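Local coordinates for protein glucose-6-phosphate 1-dehydrogenase (Kluyveromyces lactis, PDB 7E6I) that catalyses the oxidation of D-glucose 6-phosphate by NADP+ to 6-phospho-D-glucono-1,5-lactone, the first and rate-limiting step of the oxidative pentose phosphate pathway, at residues T9-G15 with H117-A123; Q147-K153 with E177-I181; Q213-F219 with V331-A337; G338-N342 with Y461-R466. The contacts are given in a common frame with arbitrary orientation. Numbering follows the deposited sequence.

Contact 1 of 4, residues T9-G15 with H117-A123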
# COMPACT_ATOMS: atom_id res chain seq x y z
N THR A 9 24.71 11.77 0.87
CA THR A 9 23.84 11.04 -0.03
C THR A 9 23.15 11.99 -0.99
O THR A 9 22.68 13.07 -0.60
CB THR A 9 22.81 10.24 0.75
OG1 THR A 9 22.41 10.99 1.90
CG2 THR A 9 23.43 8.98 1.24
N VAL A 10 23.11 11.61 -2.26
CA VAL A 10 22.40 12.39 -3.26
C VAL A 10 21.11 11.65 -3.61
O VAL A 10 21.13 10.48 -4.01
CB VAL A 10 23.27 12.66 -4.50
CG1 VAL A 10 24.10 11.45 -4.83
CG2 VAL A 10 22.40 13.11 -5.70
N ILE A 11 19.99 12.32 -3.40
CA ILE A 11 18.68 11.81 -3.76
C ILE A 11 18.24 12.56 -5.01
O ILE A 11 18.05 13.78 -4.96
CB ILE A 11 17.68 11.99 -2.61
CG1 ILE A 11 18.11 11.16 -1.40
CG2 ILE A 11 16.28 11.61 -3.04
CD1 ILE A 11 17.40 11.56 -0.10
N THR A 12 18.08 11.85 -6.12
CA THR A 12 17.52 12.42 -7.34
C THR A 12 16.08 11.95 -7.51
O THR A 12 15.82 10.75 -7.54
CB THR A 12 18.34 12.04 -8.57
OG1 THR A 12 19.73 12.29 -8.33
CG2 THR A 12 17.89 12.84 -9.77
N ILE A 13 15.16 12.90 -7.64
CA ILE A 13 13.74 12.62 -7.85
C ILE A 13 13.43 12.87 -9.32
O ILE A 13 13.28 14.02 -9.74
CB ILE A 13 12.84 13.46 -6.94
CG1 ILE A 13 13.12 13.18 -5.47
CG2 ILE A 13 11.37 13.18 -7.23
CD1 ILE A 13 14.21 14.05 -4.90
N PHE A 14 13.31 11.80 -10.09
CA PHE A 14 12.90 11.92 -11.48
C PHE A 14 11.40 12.16 -11.57
O PHE A 14 10.62 11.67 -10.75
CB PHE A 14 13.29 10.67 -12.26
CG PHE A 14 14.74 10.65 -12.66
CD1 PHE A 14 15.72 10.22 -11.77
CD2 PHE A 14 15.13 11.04 -13.94
CE1 PHE A 14 17.05 10.19 -12.15
CE2 PHE A 14 16.45 11.01 -14.31
CZ PHE A 14 17.42 10.58 -13.42
N GLY A 15 10.99 12.92 -12.59
CA GLY A 15 9.62 13.36 -12.67
C GLY A 15 9.30 14.46 -11.69
O GLY A 15 8.16 14.59 -11.25
N HIS A 117 26.81 7.21 -2.39
CA HIS A 117 25.52 6.68 -1.93
C HIS A 117 24.42 7.45 -2.65
O HIS A 117 24.20 8.63 -2.35
CB HIS A 117 25.37 6.82 -0.42
CG HIS A 117 26.28 5.96 0.39
ND1 HIS A 117 26.50 6.17 1.73
CD2 HIS A 117 27.05 4.90 0.04
CE1 HIS A 117 27.35 5.26 2.19
NE2 HIS A 117 27.70 4.48 1.18
N ARG A 118 23.72 6.80 -3.57
CA ARG A 118 22.77 7.48 -4.45
C ARG A 118 21.41 6.80 -4.42
O ARG A 118 21.31 5.59 -4.67
CB ARG A 118 23.31 7.53 -5.89
CG ARG A 118 24.70 8.14 -5.99
CD ARG A 118 25.23 8.12 -7.39
NE ARG A 118 26.57 8.70 -7.46
CZ ARG A 118 27.48 8.34 -8.35
NH1 ARG A 118 27.21 7.40 -9.25
NH2 ARG A 118 28.67 8.93 -8.35
N LEU A 119 20.37 7.58 -4.13
CA LEU A 119 18.99 7.12 -4.21
C LEU A 119 18.32 7.81 -5.39
O LEU A 119 18.40 9.04 -5.52
CB LEU A 119 18.24 7.42 -2.90
CG LEU A 119 16.78 6.94 -2.77
CD1 LEU A 119 16.72 5.42 -2.78
CD2 LEU A 119 16.09 7.49 -1.50
N PHE A 120 17.71 7.02 -6.26
CA PHE A 120 16.92 7.53 -7.38
C PHE A 120 15.45 7.22 -7.13
O PHE A 120 15.05 6.05 -7.16
CB PHE A 120 17.39 6.91 -8.70
CG PHE A 120 18.81 7.23 -9.03
CD1 PHE A 120 19.15 8.45 -9.59
CD2 PHE A 120 19.81 6.31 -8.77
CE1 PHE A 120 20.46 8.75 -9.90
CE2 PHE A 120 21.13 6.60 -9.08
CZ PHE A 120 21.46 7.82 -9.64
N TYR A 121 14.66 8.25 -6.87
CA TYR A 121 13.21 8.10 -6.73
C TYR A 121 12.55 8.37 -8.08
O TYR A 121 12.64 9.49 -8.59
CB TYR A 121 12.66 9.04 -5.65
CG TYR A 121 11.28 8.65 -5.18
CD1 TYR A 121 10.19 8.64 -6.06
CD2 TYR A 121 11.06 8.27 -3.85
CE1 TYR A 121 8.93 8.27 -5.63
CE2 TYR A 121 9.80 7.90 -3.41
CZ TYR A 121 8.74 7.89 -4.30
OH TYR A 121 7.48 7.52 -3.86
N LEU A 122 11.86 7.37 -8.63
CA LEU A 122 11.32 7.47 -9.99
C LEU A 122 9.82 7.76 -9.94
O LEU A 122 8.98 6.88 -10.10
CB LEU A 122 11.62 6.19 -10.76
CG LEU A 122 12.94 6.05 -11.51
CD1 LEU A 122 14.12 6.44 -10.65
CD2 LEU A 122 13.10 4.62 -12.00
N ALA A 123 9.48 9.04 -9.74
CA ALA A 123 8.08 9.45 -9.63
C ALA A 123 7.43 9.56 -11.01
O ALA A 123 6.98 10.61 -11.45
CB ALA A 123 7.98 10.77 -8.87
O HOH W 1 5.35 13.15 -10.19

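Contact 2 of 4, residues Q147-K153 with E177-I181. With BG6 (6-O-phosphono-beta-D-glucopyranose), chain B.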
# COMPACT_ATOMS: atom_id res chain seq x y z
N GLN A 147 23.91 2.26 -5.37
CA GLN A 147 22.75 3.00 -5.86
C GLN A 147 21.48 2.19 -5.64
O GLN A 147 21.48 0.96 -5.78
CB GLN A 147 22.88 3.36 -7.35
CG GLN A 147 23.38 2.22 -8.20
CD GLN A 147 24.88 2.33 -8.47
OE1 GLN A 147 25.36 3.40 -8.85
NE2 GLN A 147 25.62 1.24 -8.25
N ARG A 148 20.41 2.88 -5.29
CA ARG A 148 19.11 2.28 -5.06
C ARG A 148 18.06 3.07 -5.84
O ARG A 148 18.09 4.30 -5.85
CB ARG A 148 18.76 2.27 -3.57
CG ARG A 148 19.64 1.34 -2.75
CD ARG A 148 19.45 1.56 -1.25
NE ARG A 148 20.42 0.78 -0.48
CZ ARG A 148 20.87 1.12 0.73
NH1 ARG A 148 20.44 2.23 1.32
NH2 ARG A 148 21.75 0.33 1.33
N VAL A 149 17.14 2.38 -6.50
CA VAL A 149 16.08 3.07 -7.21
C VAL A 149 14.73 2.64 -6.64
O VAL A 149 14.49 1.46 -6.39
CB VAL A 149 16.16 2.85 -8.74
CG1 VAL A 149 17.14 1.74 -9.11
CG2 VAL A 149 14.78 2.62 -9.35
N ILE A 150 13.87 3.63 -6.39
CA ILE A 150 12.51 3.42 -5.92
C ILE A 150 11.57 3.57 -7.10
O ILE A 150 11.63 4.57 -7.83
CB ILE A 150 12.15 4.42 -4.82
CG1 ILE A 150 12.97 4.18 -3.56
CG2 ILE A 150 10.67 4.34 -4.49
CD1 ILE A 150 12.99 5.37 -2.64
N VAL A 151 10.71 2.58 -7.30
CA VAL A 151 9.58 2.69 -8.21
C VAL A 151 8.32 2.29 -7.45
O VAL A 151 8.36 1.52 -6.49
CB VAL A 151 9.72 1.84 -9.49
CG1 VAL A 151 10.49 2.63 -10.54
CG2 VAL A 151 10.40 0.52 -9.19
N GLU A 152 7.20 2.83 -7.92
CA GLU A 152 5.93 2.72 -7.23
C GLU A 152 4.93 1.98 -8.11
O GLU A 152 4.99 2.06 -9.34
CB GLU A 152 5.41 4.11 -6.88
CG GLU A 152 4.20 4.11 -5.99
CD GLU A 152 3.96 5.47 -5.36
OE1 GLU A 152 4.87 6.36 -5.43
OE2 GLU A 152 2.85 5.63 -4.81
N LYS A 153 4.00 1.26 -7.48
CA LYS A 153 3.01 0.53 -8.25
C LYS A 153 2.14 1.51 -9.03
O LYS A 153 1.97 2.66 -8.63
CB LYS A 153 2.15 -0.34 -7.31
CG LYS A 153 1.12 0.43 -6.49
CD LYS A 153 -0.29 0.32 -7.10
CE LYS A 153 -1.38 0.86 -6.14
NZ LYS A 153 -2.64 1.29 -6.85
N GLU A 177 18.95 -3.60 -5.30
CA GLU A 177 18.93 -2.18 -5.62
C GLU A 177 17.53 -1.63 -5.87
O GLU A 177 17.34 -0.40 -5.84
CB GLU A 177 19.80 -1.92 -6.85
CG GLU A 177 21.24 -2.44 -6.73
CD GLU A 177 21.94 -2.59 -8.07
OE1 GLU A 177 23.06 -2.06 -8.21
OE2 GLU A 177 21.37 -3.25 -8.98
N LEU A 178 16.56 -2.51 -6.12
CA LEU A 178 15.19 -2.13 -6.47
C LEU A 178 14.33 -2.01 -5.21
O LEU A 178 14.34 -2.90 -4.36
CB LEU A 178 14.60 -3.18 -7.40
CG LEU A 178 14.26 -2.81 -8.84
CD1 LEU A 178 14.83 -1.44 -9.21
CD2 LEU A 178 14.72 -3.91 -9.77
N PHE A 179 13.57 -0.93 -5.10
CA PHE A 179 12.65 -0.74 -3.97
C PHE A 179 11.27 -0.43 -4.53
O PHE A 179 10.95 0.74 -4.80
CB PHE A 179 13.15 0.35 -3.05
CG PHE A 179 14.32 -0.06 -2.20
CD1 PHE A 179 15.59 -0.18 -2.75
CD2 PHE A 179 14.15 -0.35 -0.84
CE1 PHE A 179 16.67 -0.56 -1.96
CE2 PHE A 179 15.21 -0.73 -0.05
CZ PHE A 179 16.48 -0.83 -0.60
N ARG A 180 10.45 -1.47 -4.71
CA ARG A 180 9.11 -1.34 -5.27
C ARG A 180 8.12 -1.01 -4.17
O ARG A 180 8.00 -1.75 -3.19
CB ARG A 180 8.68 -2.63 -5.98
CG ARG A 180 9.43 -2.98 -7.25
CD ARG A 180 8.83 -4.23 -7.88
NE ARG A 180 9.73 -4.90 -8.80
CZ ARG A 180 10.78 -5.65 -8.43
NH1 ARG A 180 11.05 -5.81 -7.15
NH2 ARG A 180 11.55 -6.23 -9.34
N ILE A 181 7.39 0.06 -4.36
CA ILE A 181 6.53 0.61 -3.33
C ILE A 181 5.09 0.18 -3.55
O ILE A 181 4.54 0.34 -4.65
CB ILE A 181 6.64 2.14 -3.28
CG1 ILE A 181 7.88 2.55 -2.50
CG2 ILE A 181 5.37 2.75 -2.67
CD1 ILE A 181 7.95 4.05 -2.24
C1 BG6 B . -4.47 4.19 -4.69
C2 BG6 B . -5.73 3.97 -5.53
O1 BG6 B . -3.51 3.22 -4.88
O5 BG6 B . -4.84 4.16 -3.24
C3 BG6 B . -6.78 4.97 -5.21
O2 BG6 B . -5.43 4.01 -6.93
C4 BG6 B . -7.15 4.92 -3.77
O3 BG6 B . -7.98 4.70 -5.98
C5 BG6 B . -5.91 5.12 -2.89
O4 BG6 B . -8.13 5.94 -3.51
C6 BG6 B . -6.18 4.91 -1.42
O6 BG6 B . -4.97 5.10 -0.73
P BG6 B . -5.04 5.73 0.81
O1P BG6 B . -6.02 4.79 1.49
O2P BG6 B . -5.55 7.14 0.73
O3P BG6 B . -3.68 5.75 1.51
O HOH W 2 24.37 -0.51 -6.16

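Contact 3 of 4, residues Q213-F219 with V331-A337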
# COMPACT_ATOMS: atom_id res chain seq x y z
N GLN A 213 -12.95 -18.47 12.39
CA GLN A 213 -14.12 -18.73 11.55
C GLN A 213 -14.08 -17.96 10.24
O GLN A 213 -14.61 -18.42 9.22
CB GLN A 213 -15.37 -18.27 12.30
CG GLN A 213 -16.45 -19.23 12.39
CD GLN A 213 -17.54 -18.78 13.32
OE1 GLN A 213 -17.72 -19.36 14.37
NE2 GLN A 213 -18.28 -17.73 12.94
N SER A 214 -13.48 -16.77 10.25
CA SER A 214 -13.68 -15.79 9.19
C SER A 214 -12.60 -14.73 9.26
O SER A 214 -12.37 -14.14 10.33
CB SER A 214 -15.06 -15.16 9.32
OG SER A 214 -15.17 -14.02 8.51
N VAL A 215 -11.98 -14.46 8.12
CA VAL A 215 -11.04 -13.36 7.95
C VAL A 215 -11.59 -12.42 6.89
O VAL A 215 -12.00 -12.86 5.82
CB VAL A 215 -9.66 -13.89 7.54
CG1 VAL A 215 -8.70 -12.73 7.30
CG2 VAL A 215 -9.15 -14.87 8.59
N GLN A 216 -11.56 -11.12 7.18
CA GLN A 216 -12.04 -10.08 6.28
C GLN A 216 -11.04 -8.94 6.21
O GLN A 216 -10.59 -8.45 7.26
CB GLN A 216 -13.38 -9.51 6.75
CG GLN A 216 -14.60 -10.37 6.49
CD GLN A 216 -15.87 -9.65 6.91
OE1 GLN A 216 -16.39 -8.81 6.17
NE2 GLN A 216 -16.37 -9.96 8.11
N VAL A 217 -10.69 -8.51 5.00
CA VAL A 217 -9.98 -7.25 4.77
C VAL A 217 -10.93 -6.32 4.03
O VAL A 217 -11.48 -6.70 3.00
CB VAL A 217 -8.68 -7.45 3.97
CG1 VAL A 217 -7.93 -6.15 3.86
CG2 VAL A 217 -7.80 -8.50 4.63
N VAL A 218 -11.13 -5.11 4.56
CA VAL A 218 -12.25 -4.27 4.16
C VAL A 218 -11.74 -2.89 3.77
O VAL A 218 -10.98 -2.26 4.52
CB VAL A 218 -13.29 -4.13 5.29
CG1 VAL A 218 -14.38 -3.19 4.86
CG2 VAL A 218 -13.86 -5.52 5.65
N PHE A 219 -12.15 -2.42 2.59
CA PHE A 219 -11.78 -1.11 2.06
C PHE A 219 -13.04 -0.40 1.62
O PHE A 219 -13.79 -0.91 0.78
CB PHE A 219 -10.81 -1.25 0.88
CG PHE A 219 -10.51 0.03 0.13
CD1 PHE A 219 -11.37 0.51 -0.84
CD2 PHE A 219 -9.32 0.71 0.35
CE1 PHE A 219 -11.07 1.68 -1.56
CE2 PHE A 219 -9.01 1.86 -0.36
CZ PHE A 219 -9.89 2.34 -1.32
N VAL A 331 -10.55 -22.18 5.97
CA VAL A 331 -10.99 -20.91 6.53
C VAL A 331 -11.42 -20.01 5.38
O VAL A 331 -10.60 -19.69 4.50
CB VAL A 331 -9.89 -20.24 7.37
CG1 VAL A 331 -10.39 -18.93 7.93
CG2 VAL A 331 -9.44 -21.16 8.48
N PRO A 332 -12.68 -19.58 5.32
CA PRO A 332 -13.09 -18.68 4.23
C PRO A 332 -12.53 -17.28 4.47
O PRO A 332 -12.68 -16.72 5.56
CB PRO A 332 -14.62 -18.70 4.29
CG PRO A 332 -14.98 -19.42 5.57
CD PRO A 332 -13.74 -19.76 6.32
N ILE A 333 -11.89 -16.73 3.44
CA ILE A 333 -11.30 -15.39 3.49
C ILE A 333 -12.03 -14.51 2.49
O ILE A 333 -12.28 -14.92 1.35
CB ILE A 333 -9.80 -15.46 3.18
CG1 ILE A 333 -9.10 -16.23 4.29
CG2 ILE A 333 -9.21 -14.07 2.98
CD1 ILE A 333 -7.75 -16.73 3.85
N VAL A 334 -12.40 -13.30 2.90
CA VAL A 334 -13.04 -12.35 2.00
C VAL A 334 -12.23 -11.06 1.96
O VAL A 334 -11.86 -10.51 3.01
CB VAL A 334 -14.49 -12.06 2.40
CG1 VAL A 334 -15.07 -10.93 1.53
CG2 VAL A 334 -15.34 -13.31 2.27
N MET A 335 -11.95 -10.58 0.75
CA MET A 335 -11.49 -9.22 0.54
C MET A 335 -12.61 -8.46 -0.14
O MET A 335 -13.20 -8.96 -1.10
CB MET A 335 -10.23 -9.18 -0.32
CG MET A 335 -8.94 -9.42 0.44
SD MET A 335 -7.47 -9.28 -0.62
CE MET A 335 -8.24 -8.67 -2.12
N ARG A 336 -12.93 -7.28 0.36
CA ARG A 336 -14.01 -6.50 -0.23
C ARG A 336 -13.62 -5.03 -0.25
O ARG A 336 -13.14 -4.49 0.75
CB ARG A 336 -15.34 -6.73 0.52
CG ARG A 336 -15.37 -6.40 2.01
CD ARG A 336 -16.68 -6.93 2.60
NE ARG A 336 -16.77 -6.98 4.06
CZ ARG A 336 -17.22 -5.98 4.82
NH1 ARG A 336 -17.61 -4.86 4.23
NH2 ARG A 336 -17.30 -6.10 6.14
N ALA A 337 -13.81 -4.40 -1.40
CA ALA A 337 -13.40 -3.02 -1.63
C ALA A 337 -14.47 -2.32 -2.46
O ALA A 337 -14.99 -2.89 -3.42
CB ALA A 337 -12.06 -2.94 -2.35
O HOH W 3 -14.54 -14.57 5.54

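Contact 4 of 4, residues G338-N342 with Y461-R466. With BG6 (6-O-phosphono-beta-D-glucopyranose), chain B.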
# COMPACT_ATOMS: atom_id res chain seq x y z
N GLY A 338 -14.78 -1.07 -2.10
CA GLY A 338 -15.74 -0.29 -2.86
C GLY A 338 -15.48 1.20 -2.77
O GLY A 338 -14.98 1.71 -1.76
N LYS A 339 -15.80 1.89 -3.86
CA LYS A 339 -15.88 3.34 -3.90
C LYS A 339 -17.35 3.74 -3.83
O LYS A 339 -18.24 2.94 -4.12
CB LYS A 339 -15.23 3.89 -5.18
CG LYS A 339 -13.75 4.25 -5.01
CD LYS A 339 -12.88 3.75 -6.17
CE LYS A 339 -11.75 4.71 -6.52
NZ LYS A 339 -10.80 5.00 -5.42
N ALA A 340 -17.58 4.98 -3.43
CA ALA A 340 -18.93 5.57 -3.40
C ALA A 340 -19.85 4.82 -2.44
O ALA A 340 -21.03 4.59 -2.72
CB ALA A 340 -19.55 5.63 -4.80
N LEU A 341 -19.31 4.43 -1.30
CA LEU A 341 -20.09 3.86 -0.22
C LEU A 341 -20.33 4.95 0.83
O LEU A 341 -20.09 6.14 0.58
CB LEU A 341 -19.36 2.64 0.35
CG LEU A 341 -18.99 1.56 -0.67
CD1 LEU A 341 -17.94 0.59 -0.12
CD2 LEU A 341 -20.23 0.80 -1.15
N ASN A 342 -20.76 4.55 2.03
CA ASN A 342 -21.20 5.46 3.08
C ASN A 342 -20.09 6.00 3.97
O ASN A 342 -20.37 6.85 4.83
CB ASN A 342 -22.20 4.74 3.98
CG ASN A 342 -21.54 3.63 4.78
OD1 ASN A 342 -20.96 2.70 4.22
ND2 ASN A 342 -21.60 3.74 6.10
N TYR A 461 -25.55 -0.20 -7.47
CA TYR A 461 -25.82 0.13 -6.07
C TYR A 461 -25.79 1.65 -5.95
O TYR A 461 -24.99 2.31 -6.62
CB TYR A 461 -24.82 -0.51 -5.08
CG TYR A 461 -23.37 -0.05 -5.21
CD1 TYR A 461 -22.51 -0.68 -6.10
CD2 TYR A 461 -22.87 0.97 -4.43
CE1 TYR A 461 -21.20 -0.28 -6.23
CE2 TYR A 461 -21.56 1.38 -4.55
CZ TYR A 461 -20.72 0.75 -5.46
OH TYR A 461 -19.40 1.14 -5.58
N PRO A 462 -26.65 2.23 -5.12
CA PRO A 462 -26.72 3.69 -5.07
C PRO A 462 -25.49 4.28 -4.39
O PRO A 462 -25.01 3.76 -3.38
CB PRO A 462 -27.99 3.96 -4.24
CG PRO A 462 -28.18 2.71 -3.44
CD PRO A 462 -27.65 1.57 -4.26
N TYR A 463 -24.99 5.36 -4.98
CA TYR A 463 -23.92 6.13 -4.37
C TYR A 463 -24.27 6.40 -2.91
O TYR A 463 -25.36 6.89 -2.60
CB TYR A 463 -23.76 7.44 -5.14
CG TYR A 463 -22.49 8.26 -4.94
CD1 TYR A 463 -22.12 8.75 -3.69
CD2 TYR A 463 -21.72 8.63 -6.04
CE1 TYR A 463 -20.98 9.55 -3.54
CE2 TYR A 463 -20.58 9.42 -5.91
CZ TYR A 463 -20.21 9.88 -4.66
OH TYR A 463 -19.08 10.66 -4.55
N GLY A 464 -23.36 6.01 -2.01
CA GLY A 464 -23.45 6.36 -0.61
C GLY A 464 -24.03 5.28 0.27
O GLY A 464 -24.06 5.47 1.49
N CYS A 465 -24.45 4.16 -0.30
CA CYS A 465 -25.07 3.09 0.47
C CYS A 465 -24.03 2.29 1.26
O CYS A 465 -22.82 2.34 1.01
CB CYS A 465 -25.87 2.16 -0.45
SG CYS A 465 -24.95 0.78 -1.12
N ARG A 466 -24.53 1.54 2.24
CA ARG A 466 -23.65 0.79 3.14
C ARG A 466 -22.93 -0.31 2.38
O ARG A 466 -21.71 -0.48 2.50
CB ARG A 466 -24.46 0.21 4.29
CG ARG A 466 -23.72 0.16 5.62
CD ARG A 466 -24.41 1.04 6.65
NE ARG A 466 -23.61 1.24 7.86
CZ ARG A 466 -23.97 2.03 8.87
NH1 ARG A 466 -25.12 2.71 8.81
NH2 ARG A 466 -23.18 2.16 9.93
C1 BG6 B . -4.47 4.19 -4.69
C2 BG6 B . -5.73 3.97 -5.53
O1 BG6 B . -3.51 3.22 -4.88
O5 BG6 B . -4.84 4.16 -3.24
C3 BG6 B . -6.78 4.97 -5.21
O2 BG6 B . -5.43 4.01 -6.93
C4 BG6 B . -7.15 4.92 -3.77
O3 BG6 B . -7.98 4.70 -5.98
C5 BG6 B . -5.91 5.12 -2.89
O4 BG6 B . -8.13 5.94 -3.51
C6 BG6 B . -6.18 4.91 -1.42
O6 BG6 B . -4.97 5.10 -0.73
P BG6 B . -5.04 5.73 0.81
O1P BG6 B . -6.02 4.79 1.49
O2P BG6 B . -5.55 7.14 0.73
O3P BG6 B . -3.68 5.75 1.51

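Contact 1 of 4, residues T9-G15 with H117-A123
Ile11 and Ile13 lie beside Leu119 and Tyr121 on one face of a parallel strand pair, with Ile11 CG1 4.0 Å from Leu119 CB and Ile13 CG1 4.2 Å from Tyr121 CB. The other face is mixed, with Phe14 and Phe120 among Val10, Thr12, Arg118 and Leu122: Phe120 CD1 meets the edge of the Phe14 ring 3.7 Å from Phe14 CE1, and Thr12 CB comes within 3.8 Å of Phe120 CD1. Between the two faces the backbones form the regular ladder expected of parallel strands, whose axes approach to 4.7 Å and run 16° off parallel. Residues 10, 12 and 14 use both their N and O atoms: Thr12 N donates to Leu119 O (2.9 Å) and Thr12 O accepts from Tyr121 N (2.8 Å). Towards the carboxyl ends the ladder loosens to a weak bond from Ala123 N to Phe14 O (3.0 Å). Gly15 then turns away with positive phi; a CB there would strike Ala123 O. It opens the glycine-rich loop that, by similarity, binds NADP+, as in other Rossmann folds. At the opposite end, Arg118 forms a salt bridge with Glu108, and His117 bonds to Glu115. Within the six-stranded parallel sheet, strand 43-48 flanks residues 10-14 and strand 146-152 flanks residues 117-122, while helix 19-34 covers the Ile11 and Ile13 face and helix 94-110 the Val10 and Phe14 face.

Contact 2 of 4, residues Q147-K153 with E177-I181
Strand 146-152, helix 159-169 and strand 178-181 form a beta-alpha-beta unit of the Rossmann-like domain, whose strands pair in parallel here beside the glucose 6-phosphate pocket. The backbone bonds alternate: Val149 N to Glu177 O (2.9 Å), Phe179 N to Val149 O (2.9 Å), Val151 N to Phe179 O (3.1 Å), Ile181 N to Val151 O (2.8 Å) and Lys153 N to Ile181 O (3.0 Å). Ile150 CG2 packs 3.5 Å from Ile181 CD1, while Val149 CG1 lies 3.9 Å from Leu178 CD1 on the other face. At the amino ends one water accepts from Gln147 N (2.9 Å) and donates to Glu177 OE1 (2.9 Å), which also bonds to Tyr141. Lys153 NZ, beyond the ladder, donates to O1 of the sugar phosphate at 2.9 Å and bonds to Asp240 O. The chemistry passes from main-chain pairing to substrate binding at the strand's end: the last ladder bond holds the Lys153 backbone, whose side chain reaches O1 on C1, the carbon oxidised, near the probable proton acceptor His245.

Contact 3 of 4, residues Q213-F219 with V331-A337
Val331 begins the second segment by placing CG1 4.3 Å from Val215 CG2. The pairing is still slack at Pro332, whose O receives only a weak bond from Val215 N (3.5 Å). It tightens once Ile333 sets its CG1 4.0 Å from Val215 CB. Val334 bonds on both sides, its N donating to Val215 O (3.0 Å) and its O accepting from Val217 N (3.1 Å), and Met335 CG then rests 4.1 Å from Val217 CB. Arg336 covers the most surface: NE and NH2 both donate to Gln216 OE1, at 2.8 and 2.9 Å, and one guanidinium face lies over Val218 CG2. By similarity it binds a second NADP+. Ala337 CB closes against Phe219 CD1 (3.8 Å), beside the substrate pocket. These parallel strands, with axes 4° apart, sit inside a mixed sheet between the antiparallel neighbours 345-352 and 316-321. Helix 236-254 packs on Phe219, Met335 and Ala337, and helix 471-476 on the opposite face against Gln216, Val334 and Arg336.

Contact 4 of 4, residues G338-N342 with Y461-R466
A type II beta turn from Pro462 to Cys465, following edge strand 459-462 of the large mixed sheet, clasps the loop that leaves strand 333-338. Asn342, Ala340 and Leu341 have the most surface buried by the contact. Ala340 carries the centre: its CB stands over the face of the Tyr463 ring in a CH-pi contact, 3.9 Å from CD2, while its O accepts a nearly straight hydrogen bond from Gly464 N (2.8 Å). Gly464 fills the turn's third position with a positive phi that suits glycine, and it brings its CA to 3.6 Å from Leu341 O. Leu341 reaches a different ring, its CD2 lying 3.7 Å from Tyr461 CE2. At the outer edge, Asn342 CB lies 3.2 Å from Gly464 O and Asn342 ND2 sits over the guanidinium face of Arg466, 3.7 Å from NE; its OD1 is bonded to Lys220. By similarity Arg466 belongs to the second NADP+ site, so the contact as a whole touches the substrate pocket through Lys339 and probably that second site through Arg466. Lys339, at the loop's other end, forms a salt bridge with Glu221. Tyr461 fixes the main chain of that lysine, OH donating to Lys339 O at 2.6 Å, and at the tip of its side chain Lys339 NZ donates to O3 of BG6 at 2.9 Å.

Overall arrangement
Two domains divide the four contacts. Contacts 1 and 2 are buried neighbours in the parallel sheet, 10 Å apart between centres and joined where strands 117-122 and 146-152 pair. Contacts 3 and 4 share the mixed sheet, linked through Phe219 and Gly338; contact 3 is a buried strand pair within it, while contact 4 is partly exposed. Contacts 1 and 3 lie about 38 Å apart between centres, on opposite sides of the chain's centre. Contacts 1 to 3 are parallel ladders, whereas contact 4 joins a loop to a turn with few backbone bonds. Contacts 2 and 4 approach to about 9 Å between nearest atoms, and each sends one lysine from its own domain to the same sugar phosphate.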